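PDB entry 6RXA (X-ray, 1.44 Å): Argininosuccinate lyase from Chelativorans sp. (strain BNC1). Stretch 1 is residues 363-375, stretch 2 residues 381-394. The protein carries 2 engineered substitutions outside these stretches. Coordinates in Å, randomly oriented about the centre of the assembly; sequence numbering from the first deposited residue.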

# COMPACT_ATOMS: atom_id res chain seq x y z
N ASN A 363 28.57 29.42 1.25
CA ASN A 363 27.91 28.73 0.15
C ASN A 363 26.60 29.37 -0.32
O ASN A 363 25.79 28.70 -0.97
CB ASN A 363 27.68 27.26 0.51
CG ASN A 363 28.95 26.47 0.59
OD1 ASN A 363 30.02 26.95 0.23
ND2 ASN A 363 28.85 25.23 1.06
N TYR A 364 26.40 30.64 -0.04
CA TYR A 364 25.39 31.52 -0.67
C TYR A 364 24.01 31.44 -0.04
O TYR A 364 23.06 32.05 -0.60
CB TYR A 364 25.31 31.37 -2.19
CG TYR A 364 26.67 31.43 -2.86
CD1 TYR A 364 27.40 32.61 -2.90
CD2 TYR A 364 27.24 30.29 -3.42
CE1 TYR A 364 28.65 32.66 -3.49
CE2 TYR A 364 28.49 30.33 -4.01
CZ TYR A 364 29.18 31.52 -4.05
OH TYR A 364 30.43 31.55 -4.65
N SER A 365 23.84 30.79 1.11
CA SER A 365 22.55 30.81 1.79
C SER A 365 22.19 32.20 2.32
O SER A 365 21.02 32.42 2.68
CB SER A 365 22.54 29.78 2.92
OG SER A 365 23.31 30.22 4.02
N THR A 366 23.14 33.13 2.39
CA THR A 366 22.85 34.49 2.85
C THR A 366 22.30 35.39 1.75
O THR A 366 22.08 36.58 2.00
CB THR A 366 24.13 35.11 3.43
OG1 THR A 366 25.18 35.03 2.46
CG2 THR A 366 24.54 34.36 4.70
N MET A 367 22.03 34.88 0.55
CA MET A 367 21.64 35.76 -0.54
C MET A 367 20.24 36.35 -0.36
O MET A 367 19.97 37.43 -0.90
CB MET A 367 21.76 35.06 -1.89
CG MET A 367 23.18 34.73 -2.29
SD MET A 367 24.22 36.19 -2.46
CE MET A 367 25.32 35.98 -1.06
N THR A 368 19.34 35.67 0.35
CA THR A 368 18.03 36.27 0.60
C THR A 368 18.18 37.56 1.39
O THR A 368 17.57 38.58 1.05
CB THR A 368 17.10 35.33 1.35
OG1 THR A 368 16.84 34.15 0.58
CG2 THR A 368 15.77 36.04 1.62
N ASP A 369 19.01 37.54 2.43
CA ASP A 369 19.19 38.76 3.21
C ASP A 369 19.80 39.88 2.37
O ASP A 369 19.45 41.05 2.55
CB ASP A 369 20.00 38.51 4.47
CG ASP A 369 19.12 38.06 5.61
OD1 ASP A 369 18.00 37.60 5.33
OD2 ASP A 369 19.54 38.19 6.79
N LEU A 370 20.72 39.55 1.45
CA LEU A 370 21.23 40.58 0.54
C LEU A 370 20.10 41.16 -0.31
O LEU A 370 20.02 42.39 -0.50
CB LEU A 370 22.36 40.00 -0.31
CG LEU A 370 23.14 40.97 -1.20
CD1 LEU A 370 23.89 41.98 -0.34
CD2 LEU A 370 24.11 40.22 -2.11
N THR A 371 19.20 40.31 -0.81
CA THR A 371 18.07 40.76 -1.62
C THR A 371 17.10 41.61 -0.80
O THR A 371 16.64 42.67 -1.26
CB THR A 371 17.33 39.53 -2.17
OG1 THR A 371 18.24 38.63 -2.80
CG2 THR A 371 16.26 39.95 -3.18
N ASP A 372 16.74 41.14 0.40
CA ASP A 372 15.84 41.90 1.26
C ASP A 372 16.43 43.26 1.60
O ASP A 372 15.69 44.25 1.72
CB ASP A 372 15.59 41.15 2.57
CG ASP A 372 14.59 40.00 2.44
OD1 ASP A 372 13.66 40.07 1.61
OD2 ASP A 372 14.72 39.03 3.21
N MET A 373 17.75 43.33 1.74
CA MET A 373 18.41 44.59 2.04
C MET A 373 18.23 45.59 0.91
O MET A 373 17.98 46.77 1.14
CB MET A 373 19.89 44.34 2.34
CG MET A 373 20.68 45.58 2.76
SD MET A 373 21.28 46.51 1.35
CE MET A 373 22.73 45.54 0.92
N LEU A 374 18.37 45.13 -0.34
CA LEU A 374 18.17 46.04 -1.47
C LEU A 374 16.75 46.60 -1.47
O LEU A 374 16.55 47.81 -1.62
CB LEU A 374 18.46 45.33 -2.79
CG LEU A 374 19.85 44.73 -2.97
CD1 LEU A 374 19.99 44.16 -4.39
CD2 LEU A 374 20.93 45.73 -2.69
N VAL A 375 15.76 45.73 -1.30
CA VAL A 375 14.37 46.18 -1.24
C VAL A 375 14.19 47.20 -0.12
O VAL A 375 13.60 48.27 -0.31
CB VAL A 375 13.43 44.97 -1.04
CG1 VAL A 375 12.01 45.44 -0.77
CG2 VAL A 375 13.49 44.06 -2.25
N ASP A 381 11.39 46.65 -6.03
CA ASP A 381 10.50 45.53 -5.75
C ASP A 381 11.30 44.24 -5.61
O ASP A 381 12.46 44.16 -6.04
CB ASP A 381 9.45 45.36 -6.86
CG ASP A 381 10.05 44.88 -8.16
OD1 ASP A 381 10.65 45.71 -8.89
OD2 ASP A 381 9.93 43.67 -8.46
N TYR A 382 10.68 43.22 -5.01
CA TYR A 382 11.42 42.02 -4.66
C TYR A 382 11.91 41.28 -5.91
O TYR A 382 13.00 40.69 -5.91
CB TYR A 382 10.60 41.07 -3.78
CG TYR A 382 11.55 40.06 -3.16
CD1 TYR A 382 12.24 40.38 -2.00
CD2 TYR A 382 11.82 38.85 -3.78
CE1 TYR A 382 13.15 39.50 -1.45
CE2 TYR A 382 12.74 37.97 -3.24
CZ TYR A 382 13.40 38.30 -2.07
OH TYR A 382 14.32 37.46 -1.50
N ARG A 383 11.11 41.29 -6.98
CA ARG A 383 11.49 40.55 -8.18
C ARG A 383 12.74 41.14 -8.83
O ARG A 383 13.62 40.40 -9.29
CB ARG A 383 10.30 40.49 -9.14
CG ARG A 383 10.41 39.46 -10.28
CD ARG A 383 10.72 38.06 -9.78
NE ARG A 383 9.77 37.61 -8.77
CZ ARG A 383 10.09 36.89 -7.70
NH1 ARG A 383 9.14 36.54 -6.83
NH2 ARG A 383 11.35 36.52 -7.49
N GLU A 384 12.87 42.47 -8.88
CA GLU A 384 14.07 43.04 -9.50
C GLU A 384 15.30 42.84 -8.62
O GLU A 384 16.41 42.63 -9.12
CB GLU A 384 13.90 44.53 -9.81
CG GLU A 384 15.13 45.14 -10.52
CD GLU A 384 15.01 46.64 -10.78
OE1 GLU A 384 14.09 47.28 -10.23
OE2 GLU A 384 15.85 47.18 -11.54
N ALA A 385 15.14 42.97 -7.30
CA ALA A 385 16.26 42.71 -6.40
C ALA A 385 16.75 41.28 -6.56
O ALA A 385 17.95 41.02 -6.61
CB ALA A 385 15.84 42.98 -4.96
N HIS A 386 15.82 40.33 -6.65
CA HIS A 386 16.18 38.92 -6.80
C HIS A 386 17.02 38.70 -8.05
O HIS A 386 18.04 37.99 -7.99
CB HIS A 386 14.88 38.13 -6.83
CG HIS A 386 15.04 36.67 -7.09
ND1 HIS A 386 15.36 36.17 -8.34
CD2 HIS A 386 14.88 35.60 -6.29
CE1 HIS A 386 15.41 34.85 -8.28
NE2 HIS A 386 15.11 34.48 -7.05
N GLU A 387 16.66 39.33 -9.16
CA GLU A 387 17.42 39.14 -10.39
C GLU A 387 18.84 39.69 -10.26
O GLU A 387 19.79 39.09 -10.79
CB GLU A 387 16.70 39.82 -11.56
CG GLU A 387 17.11 39.31 -12.95
CD GLU A 387 16.77 37.85 -13.18
OE1 GLU A 387 17.62 37.12 -13.73
OE2 GLU A 387 15.65 37.42 -12.81
N ILE A 388 19.01 40.82 -9.59
CA ILE A 388 20.35 41.36 -9.37
C ILE A 388 21.18 40.38 -8.54
O ILE A 388 22.33 40.07 -8.87
CB ILE A 388 20.28 42.73 -8.67
CG1 ILE A 388 19.66 43.78 -9.58
CG2 ILE A 388 21.70 43.15 -8.26
CD1 ILE A 388 19.35 45.09 -8.86
N VAL A 389 20.61 39.90 -7.44
CA VAL A 389 21.38 39.02 -6.56
C VAL A 389 21.65 37.67 -7.22
O VAL A 389 22.71 37.08 -7.02
CB VAL A 389 20.71 38.89 -5.18
CG1 VAL A 389 21.46 37.88 -4.32
CG2 VAL A 389 20.64 40.27 -4.51
N ALA A 390 20.74 37.15 -8.04
CA ALA A 390 21.07 35.92 -8.76
C ALA A 390 22.30 36.13 -9.63
O ALA A 390 23.15 35.23 -9.74
CB ALA A 390 19.88 35.47 -9.60
N HIS A 391 22.42 37.31 -10.26
CA HIS A 391 23.59 37.61 -11.07
C HIS A 391 24.84 37.68 -10.21
O HIS A 391 25.92 37.22 -10.61
CB HIS A 391 23.38 38.93 -11.83
CG HIS A 391 24.41 39.22 -12.87
ND1 HIS A 391 24.15 39.15 -14.22
CD2 HIS A 391 25.71 39.60 -12.76
CE1 HIS A 391 25.24 39.47 -14.90
NE2 HIS A 391 26.20 39.74 -14.04
N VAL A 392 24.72 38.24 -9.00
CA VAL A 392 25.85 38.23 -8.08
C VAL A 392 26.32 36.80 -7.86
O VAL A 392 27.52 36.50 -7.94
CB VAL A 392 25.47 38.91 -6.75
CG1 VAL A 392 26.56 38.66 -5.72
CG2 VAL A 392 25.23 40.41 -6.96
N VAL A 393 25.39 35.89 -7.58
CA VAL A 393 25.78 34.51 -7.31
C VAL A 393 26.43 33.88 -8.53
O VAL A 393 27.44 33.17 -8.43
CB VAL A 393 24.58 33.67 -6.85
CG1 VAL A 393 24.98 32.20 -6.74
CG2 VAL A 393 24.08 34.16 -5.53
N ILE A 394 25.83 34.07 -9.71
CA ILE A 394 26.37 33.47 -10.93
C ILE A 394 27.80 33.95 -11.14
O ILE A 394 28.71 33.15 -11.39
CB ILE A 394 25.47 33.80 -12.13
CG1 ILE A 394 24.12 33.08 -11.96
CG2 ILE A 394 26.13 33.41 -13.44
CD1 ILE A 394 23.06 33.51 -12.95

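This is an apolar, knob-into-hole packing of two helices that cross obliquely, nearer antiparallel than parallel, with no hydrogen bond passing between them. The axes of helix 367-375 and helix 382-394 approach to 8.7 Å, with 133° between their N-to-C directions, and the two stretches together bury 647 Å² against each other.

The centre of the contact is Thr371, whose side chain sits among Tyr382, Ala385, His386 and Val389. A threonine suits this place because its hydroxyl can be satisfied within its own helix: OG1 of Thr371 donates to the backbone O of Met367 at 2.8 Å, one turn earlier. The methyl packs against the second helix, and the hydroxyl, already bonded, also lies against it, with Thr371 OG1 3.4 Å from Val389 CG2. Thr371 CG2 lies 3.5 Å from Ala385 CB and over one face of the Tyr382 ring, 3.9 Å from its centroid, a CH-pi contact. Small Ala385 points its CB toward the first stretch, and here the backbones come close, with the CA atoms of Thr371 and Ala385 5.5 Å apart.

Val389 returns the knob, fitting among Met367, Leu370, Thr371 and Leu374. Val389 CG1 is 3.7 Å from Met367 SD, Val389 CG2 is 3.9 Å from Leu374 CD1, and Leu370 CD2 lies 4.2 Å from both Val389 CG1 and Val389 CG2. The beta-branched side chain thus fills a hollow lined largely by longer, flexible ones.

Tyr382 is the third knob, among Thr368, Thr371, Asp372 and Val375. Its CA-to-CB bond points sideways, but with chi1 in the t well the ring reaches the other helix. At the ring edge, Asp372 OD1 comes within 3.2 Å of Tyr382 CE1, placing a carboxylate oxygen beside the weakly positive ring hydrogens; that oxygen and the tyrosine hydroxyl are both hydrogen-bonded elsewhere in the structure. Tyr382 N, by contrast, is buried by the contact without a partner. Val375 CG2 bridges ring and alanine, 3.9 Å from Tyr382 CD1 and 3.7 Å from Ala385 CB.

At the other end, Met367 CG packs 3.4 Å from Val393 CG2, and the Tyr364 ring receives Val393 CG1 over one face, 4.3 Å from Tyr364 CG. A type I turn from Tyr364 to Met367 leads into the first helix.

The second helix is started by Asp381, whose short carboxylate caps it: Asp381 OD2 accepts from Glu384 N at 3.2 Å. The CA-to-CB bond of Asp381 points away from the first stretch; the CA-to-CB bonds of Arg383 and Glu387 also point away, and neither of these two residues touches the first stretch.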